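Local structure of Cbm77-rfpl (5FU5) at residues G6-F12 against F109-A115; G26-K32 against T43-E49; G62-F68 against G87-L93; T74-D78 against H98-D104. The protein is a family 77 carbohydrate-binding module from the Ruminococcus flavefaciens cellulosome and probably binds plant cell-wall polysaccharide, with no catalytic role of its own. All blocks are in the same frame, centred on the assembly; numbering follows the deposited sequence.

Contact 1 of 4, residues G6-F12 against F109-A115; sequences GNYVHDF and FYMEYAA
Two extended antiparallel strands, 6-11 and 109-115, pair edge to edge with axes 4.6 Å apart and N-to-C directions at 168°. They join the N-terminal strand 4-11 to the C-terminal strand 107-116, whose other edge bonds to 62-68. The register runs from Gly-6 opposite Ala-115 to Asp-11 opposite Tyr-110.

Gly-6/Ala-115, Tyr-8/Tyr-113 and His-10/Met-111 are the hydrogen-bonded pairs. Backbone bonds include Tyr-8 N to Tyr-113 O (2.9 Å), His-10 N to Met-111 O (2.8 Å) and Ala-115 N to Gly-6 O (2.8 Å). Phe-12 N to Phe-109 O (3.4 Å) is weak. Phe-109 and Tyr-110 form a classic beta bulge opposite Val-67.

In apolar contacts, Tyr-8 (m) brings CE1 4.0 Å from Ala-115 CB, and Met-111 (p, t, t) puts CE 3.7 Å from Phe-12 CZ.

Tyr-113 OH hydrogen-bonds to Ser-60 O, and His-10 NE2 to Gly-16 O. The chemistry implies a backbone-held pairing with a mainly aromatic, mostly buried face whose polar ends are satisfied.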
# COMPACT_ATOMS: atom_id res chain seq x y z
N GLY A 6 15.00 -0.53 7.10
CA GLY A 6 13.84 0.20 7.55
C GLY A 6 12.60 -0.41 7.00
O GLY A 6 12.57 -0.72 5.79
N ASN A 7 11.55 -0.54 7.82
CA ASN A 7 10.24 -1.00 7.38
C ASN A 7 9.29 0.15 7.71
O ASN A 7 9.07 0.44 8.92
CB ASN A 7 9.85 -2.25 8.13
CG ASN A 7 10.74 -3.39 7.83
OD1 ASN A 7 10.64 -3.99 6.76
ND2 ASN A 7 11.72 -3.64 8.71
N TYR A 8 8.75 0.79 6.68
CA TYR A 8 7.87 1.95 6.82
C TYR A 8 6.46 1.47 6.57
O TYR A 8 6.11 1.08 5.45
CB TYR A 8 8.27 3.05 5.84
CG TYR A 8 9.73 3.44 5.99
CD1 TYR A 8 10.76 2.74 5.31
CD2 TYR A 8 10.11 4.48 6.84
CE1 TYR A 8 12.09 3.11 5.46
CE2 TYR A 8 11.44 4.85 6.99
CZ TYR A 8 12.43 4.17 6.29
OH TYR A 8 13.77 4.49 6.41
N VAL A 9 5.65 1.48 7.63
CA VAL A 9 4.38 0.79 7.68
C VAL A 9 3.24 1.79 7.79
O VAL A 9 3.38 2.81 8.50
CB VAL A 9 4.36 -0.14 8.89
CG1 VAL A 9 3.02 -0.85 9.04
CG2 VAL A 9 5.50 -1.15 8.78
N HIS A 10 2.11 1.50 7.15
CA HIS A 10 0.90 2.27 7.35
C HIS A 10 -0.29 1.36 7.46
O HIS A 10 -0.61 0.63 6.51
CB HIS A 10 0.66 3.28 6.25
CG HIS A 10 -0.47 4.19 6.58
ND1 HIS A 10 -0.38 5.17 7.56
CD2 HIS A 10 -1.75 4.20 6.16
CE1 HIS A 10 -1.56 5.74 7.70
NE2 HIS A 10 -2.41 5.17 6.88
N ASP A 11 -0.98 1.45 8.62
CA ASP A 11 -2.16 0.69 8.92
C ASP A 11 -3.33 1.67 8.81
O ASP A 11 -3.43 2.66 9.60
CB ASP A 11 -2.00 0.11 10.34
CG ASP A 11 -3.20 -0.59 10.88
OD1 ASP A 11 -4.32 -0.41 10.40
OD2 ASP A 11 -3.01 -1.34 11.90
N PHE A 12 -4.19 1.48 7.79
CA PHE A 12 -5.30 2.38 7.59
C PHE A 12 -6.40 2.36 8.64
O PHE A 12 -7.16 3.31 8.75
CB PHE A 12 -5.92 2.18 6.17
CG PHE A 12 -5.05 2.69 5.06
CD1 PHE A 12 -5.06 4.03 4.65
CD2 PHE A 12 -4.17 1.82 4.43
CE1 PHE A 12 -4.21 4.45 3.62
CE2 PHE A 12 -3.36 2.26 3.42
CZ PHE A 12 -3.36 3.57 3.03
N PHE A 109 -5.88 -1.89 2.62
CA PHE A 109 -5.92 -1.94 4.11
C PHE A 109 -4.60 -1.75 4.84
O PHE A 109 -4.58 -1.35 6.02
CB PHE A 109 -6.59 -3.25 4.55
CG PHE A 109 -8.06 -3.33 4.26
CD1 PHE A 109 -8.54 -3.59 2.98
CD2 PHE A 109 -9.01 -3.20 5.25
CE1 PHE A 109 -9.88 -3.64 2.71
CE2 PHE A 109 -10.35 -3.30 4.98
CZ PHE A 109 -10.81 -3.53 3.72
N TYR A 110 -3.49 -2.04 4.19
CA TYR A 110 -2.18 -2.03 4.84
C TYR A 110 -1.11 -1.84 3.79
O TYR A 110 -1.25 -2.36 2.68
CB TYR A 110 -1.97 -3.36 5.61
CG TYR A 110 -0.74 -3.39 6.54
CD1 TYR A 110 -0.75 -2.79 7.79
CD2 TYR A 110 0.43 -4.05 6.13
CE1 TYR A 110 0.37 -2.85 8.59
CE2 TYR A 110 1.55 -4.10 6.90
CZ TYR A 110 1.53 -3.53 8.13
OH TYR A 110 2.70 -3.63 8.86
N MET A 111 -0.05 -1.15 4.16
CA MET A 111 1.09 -1.10 3.28
C MET A 111 2.39 -0.99 4.04
O MET A 111 2.44 -0.52 5.19
CB MET A 111 0.93 -0.02 2.23
CG MET A 111 0.88 1.39 2.72
SD MET A 111 0.63 2.61 1.41
CE MET A 111 0.32 3.90 2.59
N GLU A 112 3.44 -1.54 3.41
CA GLU A 112 4.77 -1.55 3.97
C GLU A 112 5.79 -1.33 2.88
O GLU A 112 5.64 -1.85 1.79
CB GLU A 112 5.08 -2.88 4.67
CG GLU A 112 6.57 -3.11 4.77
CD GLU A 112 6.98 -4.18 5.72
OE1 GLU A 112 6.16 -5.08 6.04
OE2 GLU A 112 8.15 -4.08 6.13
N TYR A 113 6.83 -0.57 3.19
CA TYR A 113 7.99 -0.44 2.32
C TYR A 113 9.18 -0.90 3.12
O TYR A 113 9.50 -0.30 4.15
CB TYR A 113 8.20 1.00 1.79
CG TYR A 113 9.33 1.02 0.81
CD1 TYR A 113 9.18 0.39 -0.43
CD2 TYR A 113 10.58 1.52 1.14
CE1 TYR A 113 10.23 0.32 -1.32
CE2 TYR A 113 11.65 1.43 0.24
CZ TYR A 113 11.43 0.85 -1.02
OH TYR A 113 12.46 0.74 -1.93
N ALA A 114 9.83 -1.97 2.65
CA ALA A 114 11.03 -2.56 3.28
C ALA A 114 12.23 -2.08 2.50
O ALA A 114 12.44 -2.54 1.38
CB ALA A 114 10.95 -4.07 3.28
N ALA A 115 13.02 -1.20 3.09
CA ALA A 115 14.16 -0.57 2.47
C ALA A 115 15.41 -1.31 2.84
O ALA A 115 15.67 -1.55 4.03
CB ALA A 115 14.26 0.88 2.90

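Contact 2 of 4, residues G26-K32 against T43-E49; sequences GNLSTSK and TQCLKME
This is a short antiparallel beta pairing at the surface of the beta-sheet module, where the end of strand 23-29 meets strand 40-47. Leu-28 and Leu-46 form a non-hydrogen-bonded pair (CA to CA 4.6 Å). Ser-29 and Cys-45 form a hydrogen-bonded pair (CA to CA 5.4 Å). Ser-29 N gives to Cys-45 O at 2.9 Å, and Cys-45 N to Ser-29 O at 2.8 Å. Lys-47 N continues the pattern to Asn-27 O at 3.0 Å.

Beyond Thr-30 the chain loops out at Ser-31 and returns at Lys-32. Ser-29 (t) accepts from Ser-31 N through OG at 3.0 Å, an ST turn. The backbone of Gly-26 is extended at phi 167° and psi -169°, and a CB there would be jammed against the preceding carbonyl.

The leucines share one face. Leu-28 is m, t and Leu-46 is t, p, with Leu-28 CD2 4.4 Å from Leu-46 CD1. Both also touch Phe-12. Ser-29 and Cys-45 share the other face. Lys-32 from the loop and Lys-47 pack against them, with Lys-32 CB 3.7 Å from Cys-45 SG and Lys-47 CG 3.7 Å from Ser-29 CB.

Water 3 links Lys-32 N (3.0 Å) to Thr-43 O (2.9 Å). At the far end Asn-27 ND2 donates to Glu-49 OE1 at 3.0 Å. Water 1 accepts from Asn-27 N at 2.9 Å and donates to Lys-47 O at 2.6 Å and Glu-49 OE1 at 2.7 Å.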
# COMPACT_ATOMS: atom_id res chain seq x y z
N GLY A 26 -6.87 10.60 -0.43
CA GLY A 26 -8.01 9.74 -0.69
C GLY A 26 -8.90 9.61 0.53
O GLY A 26 -8.74 10.36 1.53
N ASN A 27 -9.84 8.68 0.43
CA ASN A 27 -10.99 8.55 1.28
C ASN A 27 -11.12 7.19 1.90
O ASN A 27 -10.91 6.15 1.24
CB ASN A 27 -12.25 8.85 0.45
CG ASN A 27 -12.13 10.18 -0.21
OD1 ASN A 27 -11.94 11.19 0.47
ND2 ASN A 27 -12.18 10.20 -1.53
N LEU A 28 -11.41 7.22 3.20
CA LEU A 28 -11.54 6.02 3.99
C LEU A 28 -12.93 5.41 3.98
O LEU A 28 -13.92 6.12 3.81
CB LEU A 28 -11.13 6.32 5.45
CG LEU A 28 -9.72 6.88 5.63
CD1 LEU A 28 -9.52 7.48 7.03
CD2 LEU A 28 -8.70 5.79 5.35
N SER A 29 -13.00 4.10 4.20
CA SER A 29 -14.29 3.42 4.32
C SER A 29 -14.21 2.22 5.28
O SER A 29 -13.15 1.63 5.41
CB SER A 29 -14.79 2.97 2.93
OG SER A 29 -16.00 2.27 3.00
N THR A 30 -15.35 1.92 5.91
CA THR A 30 -15.53 0.69 6.67
C THR A 30 -16.64 -0.18 6.09
O THR A 30 -17.05 -1.15 6.72
CB THR A 30 -15.80 0.99 8.16
OG1 THR A 30 -16.92 1.85 8.27
CG2 THR A 30 -14.59 1.64 8.75
N SER A 31 -16.99 0.08 4.82
CA SER A 31 -18.09 -0.61 4.16
C SER A 31 -17.64 -1.60 3.08
O SER A 31 -18.47 -2.08 2.29
CB SER A 31 -19.03 0.44 3.58
OG SER A 31 -19.49 1.28 4.62
N LYS A 32 -16.34 -1.89 3.05
CA LYS A 32 -15.73 -2.66 1.98
C LYS A 32 -15.16 -3.98 2.46
O LYS A 32 -14.27 -4.56 1.82
CB LYS A 32 -14.63 -1.82 1.32
CG LYS A 32 -15.09 -0.46 0.78
CD LYS A 32 -16.19 -0.56 -0.28
CE LYS A 32 -16.48 0.85 -0.80
NZ LYS A 32 -17.54 0.72 -1.82
N THR A 43 -10.12 -3.41 9.10
CA THR A 43 -11.53 -3.06 8.79
C THR A 43 -11.77 -1.73 8.10
O THR A 43 -12.86 -1.54 7.54
CB THR A 43 -12.36 -3.05 10.10
OG1 THR A 43 -11.76 -2.14 11.03
CG2 THR A 43 -12.42 -4.50 10.69
N GLN A 44 -10.81 -0.80 8.19
CA GLN A 44 -10.96 0.51 7.55
C GLN A 44 -9.93 0.60 6.44
O GLN A 44 -8.73 0.44 6.67
CB GLN A 44 -10.79 1.66 8.54
CG GLN A 44 -10.88 3.02 7.89
CD GLN A 44 -10.75 4.12 8.90
OE1 GLN A 44 -9.64 4.37 9.45
NE2 GLN A 44 -11.82 4.79 9.14
N CYS A 45 -10.42 0.86 5.21
CA CYS A 45 -9.54 0.91 4.04
C CYS A 45 -9.49 2.29 3.42
O CYS A 45 -10.36 3.13 3.68
CB CYS A 45 -10.07 -0.08 3.02
SG CYS A 45 -11.75 0.23 2.43
N LEU A 46 -8.49 2.47 2.55
CA LEU A 46 -8.46 3.53 1.57
C LEU A 46 -9.12 2.95 0.29
O LEU A 46 -8.69 1.92 -0.22
CB LEU A 46 -7.03 3.95 1.30
CG LEU A 46 -6.84 5.20 0.43
CD1 LEU A 46 -7.11 6.43 1.29
CD2 LEU A 46 -5.44 5.22 -0.16
N LYS A 47 -10.19 3.60 -0.13
CA LYS A 47 -10.87 3.21 -1.38
C LYS A 47 -9.93 3.58 -2.53
O LYS A 47 -9.36 4.66 -2.55
CB LYS A 47 -12.20 3.92 -1.51
CG LYS A 47 -13.21 3.59 -0.39
CD LYS A 47 -14.57 4.26 -0.58
CE LYS A 47 -14.52 5.74 -0.37
NZ LYS A 47 -15.87 6.41 -0.39
N MET A 48 -9.77 2.65 -3.50
CA MET A 48 -8.95 2.99 -4.67
C MET A 48 -9.84 3.64 -5.70
O MET A 48 -10.53 2.97 -6.44
CB MET A 48 -8.21 1.78 -5.21
CG MET A 48 -7.34 1.10 -4.18
SD MET A 48 -5.76 1.90 -3.79
CE MET A 48 -6.11 3.61 -3.55
N GLU A 49 -9.85 4.98 -5.70
CA GLU A 49 -10.72 5.75 -6.58
C GLU A 49 -9.91 6.53 -7.61
O GLU A 49 -8.67 6.63 -7.53
CB GLU A 49 -11.59 6.71 -5.77
CG GLU A 49 -12.45 6.03 -4.68
CD GLU A 49 -13.10 7.02 -3.73
OE1 GLU A 49 -12.39 7.54 -2.87
OE2 GLU A 49 -14.30 7.29 -3.83
O HOH W 1 -9.80 7.22 -2.04
O HOH W 2 -15.14 -3.02 8.05
O HOH W 3 -13.98 -1.79 4.86

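Contact 3 of 4, residues G62-F68 against G87-L93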
# COMPACT_ATOMS: atom_id res chain seq x y z
N GLY A 62 14.29 -1.62 -2.40
CA GLY A 62 13.54 -2.46 -1.50
C GLY A 62 12.25 -2.96 -2.09
O GLY A 62 12.12 -3.09 -3.30
N LYS A 63 11.28 -3.24 -1.23
CA LYS A 63 10.07 -3.93 -1.61
C LYS A 63 8.88 -3.25 -1.01
O LYS A 63 8.83 -3.03 0.20
CB LYS A 63 10.10 -5.40 -1.18
CG LYS A 63 8.86 -6.19 -1.61
CD LYS A 63 8.89 -7.65 -1.26
CE LYS A 63 8.79 -7.91 0.21
NZ LYS A 63 8.76 -9.39 0.45
N LEU A 64 7.91 -2.94 -1.84
CA LEU A 64 6.61 -2.45 -1.43
C LEU A 64 5.60 -3.60 -1.33
O LEU A 64 5.48 -4.39 -2.27
CB LEU A 64 6.11 -1.38 -2.41
CG LEU A 64 4.70 -0.81 -2.17
CD1 LEU A 64 4.64 0.12 -0.95
CD2 LEU A 64 4.22 -0.08 -3.41
N THR A 65 4.86 -3.68 -0.20
CA THR A 65 3.77 -4.60 -0.02
C THR A 65 2.49 -3.86 0.23
O THR A 65 2.44 -2.93 1.04
CB THR A 65 4.05 -5.55 1.18
OG1 THR A 65 5.24 -6.30 0.96
CG2 THR A 65 2.92 -6.51 1.46
N LEU A 66 1.44 -4.22 -0.50
CA LEU A 66 0.10 -3.60 -0.44
C LEU A 66 -0.91 -4.69 -0.19
O LEU A 66 -0.91 -5.70 -0.89
CB LEU A 66 -0.26 -2.87 -1.73
CG LEU A 66 0.69 -1.80 -2.17
CD1 LEU A 66 0.25 -1.34 -3.56
CD2 LEU A 66 0.74 -0.65 -1.19
N VAL A 67 -1.75 -4.53 0.83
CA VAL A 67 -2.70 -5.59 1.25
C VAL A 67 -4.13 -5.08 1.07
O VAL A 67 -4.49 -4.02 1.63
CB VAL A 67 -2.48 -5.99 2.72
CG1 VAL A 67 -3.47 -7.06 3.16
CG2 VAL A 67 -1.02 -6.38 2.99
N PHE A 68 -4.91 -5.81 0.25
CA PHE A 68 -6.28 -5.47 -0.10
C PHE A 68 -7.30 -6.50 0.46
O PHE A 68 -6.92 -7.62 0.85
CB PHE A 68 -6.42 -5.42 -1.63
CG PHE A 68 -5.49 -4.45 -2.29
CD1 PHE A 68 -4.16 -4.81 -2.56
CD2 PHE A 68 -5.95 -3.17 -2.67
CE1 PHE A 68 -3.32 -3.93 -3.21
CE2 PHE A 68 -5.09 -2.29 -3.34
CZ PHE A 68 -3.78 -2.67 -3.59
N GLY A 87 -4.63 -11.32 -2.44
CA GLY A 87 -4.89 -10.04 -1.82
C GLY A 87 -3.66 -9.18 -1.56
O GLY A 87 -3.79 -8.04 -1.08
N ILE A 88 -2.48 -9.66 -1.94
CA ILE A 88 -1.22 -8.99 -1.65
C ILE A 88 -0.49 -8.63 -2.96
O ILE A 88 -0.19 -9.51 -3.78
CB ILE A 88 -0.31 -9.86 -0.74
CG1 ILE A 88 -1.00 -10.14 0.61
CG2 ILE A 88 1.01 -9.18 -0.54
CD1 ILE A 88 -0.30 -11.15 1.47
N ILE A 89 -0.20 -7.33 -3.15
CA ILE A 89 0.69 -6.87 -4.19
C ILE A 89 2.07 -6.67 -3.62
O ILE A 89 2.22 -6.06 -2.55
CB ILE A 89 0.21 -5.56 -4.82
CG1 ILE A 89 -1.11 -5.84 -5.55
CG2 ILE A 89 1.29 -4.93 -5.69
CD1 ILE A 89 -1.72 -4.66 -6.27
N THR A 90 3.10 -7.18 -4.30
CA THR A 90 4.48 -6.87 -3.98
C THR A 90 5.14 -6.30 -5.20
O THR A 90 4.96 -6.79 -6.32
CB THR A 90 5.31 -8.06 -3.46
OG1 THR A 90 5.29 -9.11 -4.41
CG2 THR A 90 4.76 -8.61 -2.21
N VAL A 91 5.91 -5.26 -5.00
CA VAL A 91 6.62 -4.58 -6.07
C VAL A 91 8.00 -4.20 -5.56
O VAL A 91 8.11 -3.53 -4.54
CB VAL A 91 5.96 -3.28 -6.57
CG1 VAL A 91 6.66 -2.84 -7.88
CG2 VAL A 91 4.45 -3.37 -6.78
N ASP A 92 9.05 -4.57 -6.29
CA ASP A 92 10.38 -4.18 -5.98
C ASP A 92 10.66 -2.83 -6.60
O ASP A 92 10.34 -2.62 -7.77
CB ASP A 92 11.38 -5.24 -6.46
CG ASP A 92 11.27 -6.55 -5.68
OD1 ASP A 92 10.42 -6.73 -4.80
OD2 ASP A 92 12.01 -7.45 -5.94
N LEU A 93 11.26 -1.93 -5.83
CA LEU A 93 11.47 -0.54 -6.18
C LEU A 93 12.89 -0.05 -5.94
O LEU A 93 13.60 -0.57 -5.06
CB LEU A 93 10.48 0.37 -5.42
CG LEU A 93 9.00 0.15 -5.66
CD1 LEU A 93 8.19 1.04 -4.73
CD2 LEU A 93 8.59 0.39 -7.11
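Strands 62-68 and 88-93 form a regular antiparallel pair in the beta sheet of the module. Their axes come within 4.5 Å and run at 155°. The register sets Gly-62 opposite Leu-93 and Val-67 opposite Ile-88. Gly-62/Leu-93, Leu-64/Val-91 and Leu-66/Ile-89 are hydrogen-bonded pairs, each with two backbone bonds, such as Leu-64 N to Val-91 O at 2.8 Å. At the far end Phe-68 N donates to Gly-87 O at 2.8 Å. Gly-87 has a positive phi of 86°, and a CB there would sit tight against Phe-68 O.

The two faces differ. Leu-64, Leu-66, Ile-89, Val-91 and Leu-93 make an apolar face. Leu-64 CB lies 3.9 Å from Leu-93 CD1, and Leu-66 CB lies 4.1 Å from Ile-89 CB. Ile-100 of strand 96-101 packs on Leu-64 and Leu-66. The other face is mixed: Lys-63, Thr-65, Thr-90 and Asp-92, with Val-67 and Ile-88 at one end. Tyr-37 covers Thr-65, Val-67 and Ile-88 on this face.

Strand 107-116 bonds to the other edge of 62-68, which makes 62-68 an inner strand. Phe-68 closes the apolar face, its CE1 3.5 Å from Ile-89 CD1.

Contact 4 of 4, residues T74-D78 against H98-D104; sequences TAKVD and HTITKAD
A short antiparallel beta pairing joins strand 74-77 to strand 98-101, with a His-carboxylate hydrogen bond at one end and a water-bridged loop at the other. The axes come within 4.8 Å at 152°. Lys-76 and Thr-101 form the hydrogen-bonded pair (CA to CA 5.1 Å). Val-77 and Ile-100 form the non-hydrogen-bonded pair (CA to CA 4.6 Å). Lys-76 N gives to Thr-101 O, and Thr-101 N to Lys-76 O, both at 2.9 Å.

Asp-78 leaves the strand with phi 52° and psi 40°. Asp-78 N donates to Thr-99 O at 2.8 Å. The side chain (m) accepts twice: Asp-78 OD1 from Thr-99 N at 2.9 Å, Asp-78 OD2 from His-98 ND1 at 2.6 Å. His-98 is m, and its NE2 bonds to Ala-94 O. Both ring nitrogens have partners.

At the other end Thr-74 (p) accepts from Asp-104 N through OG1 at 2.9 Å. Water 4 donates to Thr-74 O (2.7 Å) and Asp-104 O (2.8 Å) and accepts from Ala-103 N (2.9 Å). Ala-103 CB lies 3.4 Å from Thr-74 OG1.

Ala-75 CB is 4.2 Å from Ile-100 CG2. Val-77 and Ile-100 share the apolar face. Val-77 touches Val-91 and Leu-93 of strand 88-93, while Ile-100 meets Leu-64 and Leu-66 of strand 62-68. Strand 53-58 pairs with the other edge of 96-101, and strand 80-83 with the other edge of 74-77.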
# COMPACT_ATOMS: atom_id res chain seq x y z
N THR A 74 -5.79 -4.77 -7.81
CA THR A 74 -4.82 -4.18 -8.70
C THR A 74 -4.48 -2.78 -8.23
O THR A 74 -5.20 -2.15 -7.45
CB THR A 74 -5.38 -4.05 -10.13
OG1 THR A 74 -6.57 -3.27 -10.09
CG2 THR A 74 -5.67 -5.44 -10.72
N ALA A 75 -3.37 -2.29 -8.71
CA ALA A 75 -2.98 -0.88 -8.53
C ALA A 75 -1.96 -0.49 -9.60
O ALA A 75 -1.38 -1.36 -10.26
CB ALA A 75 -2.36 -0.63 -7.16
N LYS A 76 -1.75 0.80 -9.76
CA LYS A 76 -0.64 1.30 -10.57
C LYS A 76 0.44 1.78 -9.63
O LYS A 76 0.14 2.57 -8.71
CB LYS A 76 -1.10 2.40 -11.54
CG LYS A 76 -1.94 1.85 -12.66
CD LYS A 76 -2.30 2.94 -13.64
CE LYS A 76 -3.15 2.38 -14.76
NZ LYS A 76 -3.30 3.36 -15.88
N VAL A 77 1.67 1.39 -9.90
CA VAL A 77 2.81 1.89 -9.17
C VAL A 77 3.71 2.57 -10.21
O VAL A 77 4.12 1.94 -11.19
CB VAL A 77 3.53 0.79 -8.38
CG1 VAL A 77 4.75 1.37 -7.67
CG2 VAL A 77 2.57 0.19 -7.36
N ASP A 78 3.92 3.88 -10.05
CA ASP A 78 4.61 4.70 -11.02
C ASP A 78 4.00 4.53 -12.44
O ASP A 78 4.74 4.46 -13.45
CB ASP A 78 6.12 4.41 -10.97
CG ASP A 78 6.71 4.63 -9.58
OD1 ASP A 78 6.18 5.47 -8.84
OD2 ASP A 78 7.72 4.00 -9.28
N HIS A 98 8.11 7.62 -5.56
CA HIS A 98 7.12 6.69 -6.13
C HIS A 98 5.70 7.13 -5.83
O HIS A 98 5.45 7.85 -4.86
CB HIS A 98 7.32 5.27 -5.57
CG HIS A 98 8.70 4.76 -5.84
ND1 HIS A 98 9.11 4.37 -7.09
CD2 HIS A 98 9.77 4.62 -5.04
CE1 HIS A 98 10.38 4.00 -7.05
NE2 HIS A 98 10.81 4.17 -5.81
N THR A 99 4.77 6.67 -6.64
CA THR A 99 3.37 7.01 -6.53
C THR A 99 2.49 5.81 -6.83
O THR A 99 2.69 5.12 -7.85
CB THR A 99 2.99 8.17 -7.49
OG1 THR A 99 3.99 9.19 -7.46
CG2 THR A 99 1.64 8.80 -7.12
N ILE A 100 1.51 5.57 -5.96
CA ILE A 100 0.53 4.51 -6.12
C ILE A 100 -0.79 5.18 -6.48
O ILE A 100 -1.26 6.10 -5.78
CB ILE A 100 0.36 3.70 -4.82
CG1 ILE A 100 1.73 3.22 -4.28
CG2 ILE A 100 -0.66 2.58 -5.01
CD1 ILE A 100 1.69 2.86 -2.78
N THR A 101 -1.42 4.71 -7.56
CA THR A 101 -2.71 5.23 -8.01
C THR A 101 -3.62 4.03 -8.41
O THR A 101 -3.21 2.84 -8.35
CB THR A 101 -2.49 6.19 -9.20
OG1 THR A 101 -1.79 5.48 -10.23
CG2 THR A 101 -1.72 7.41 -8.78
N LYS A 102 -4.85 4.34 -8.81
CA LYS A 102 -5.86 3.34 -9.10
C LYS A 102 -5.55 2.62 -10.42
O LYS A 102 -5.17 3.26 -11.42
CB LYS A 102 -7.22 3.98 -9.19
CG LYS A 102 -8.36 3.02 -9.50
CD LYS A 102 -9.68 3.72 -9.68
CE LYS A 102 -10.81 2.76 -9.96
NZ LYS A 102 -12.02 3.41 -10.51
N ALA A 103 -5.74 1.30 -10.42
CA ALA A 103 -5.91 0.50 -11.63
C ALA A 103 -7.41 0.17 -11.71
O ALA A 103 -8.18 0.97 -12.25
CB ALA A 103 -5.00 -0.72 -11.65
N ASP A 104 -7.86 -0.94 -11.11
CA ASP A 104 -9.28 -1.29 -11.09
C ASP A 104 -9.81 -1.11 -9.68
O ASP A 104 -9.07 -0.78 -8.77
CB ASP A 104 -9.52 -2.69 -11.65
CG ASP A 104 -9.05 -2.83 -13.08
OD1 ASP A 104 -9.06 -1.85 -13.88
OD2 ASP A 104 -8.64 -3.95 -13.42
O HOH W 4 -6.59 0.13 -7.96

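From the N terminus, residues 6-12 pair with 109-115, so contact 1 closes a loop around nearly the whole module and the other three contacts nest inside it. Contact 2 closes first, over a short connection. Contacts 3 and 4 follow it in series and cross each other: 62-68, 74-78, 87-93 and 98-104 alternate along the chain. Strand 107-116 links three of the contacts, since it neighbours 4-11, 40-47 and 62-68 in the sheet. Contacts 3 and 4 meet through apolar side chains, with Leu-64 CD2 3.9 Å from Ile-100 CD1. Contact 2 reaches contact 4 at Lys-102. Contacts 1 and 4 lie on opposite sides of the chain's centre, about 16 Å apart between centres.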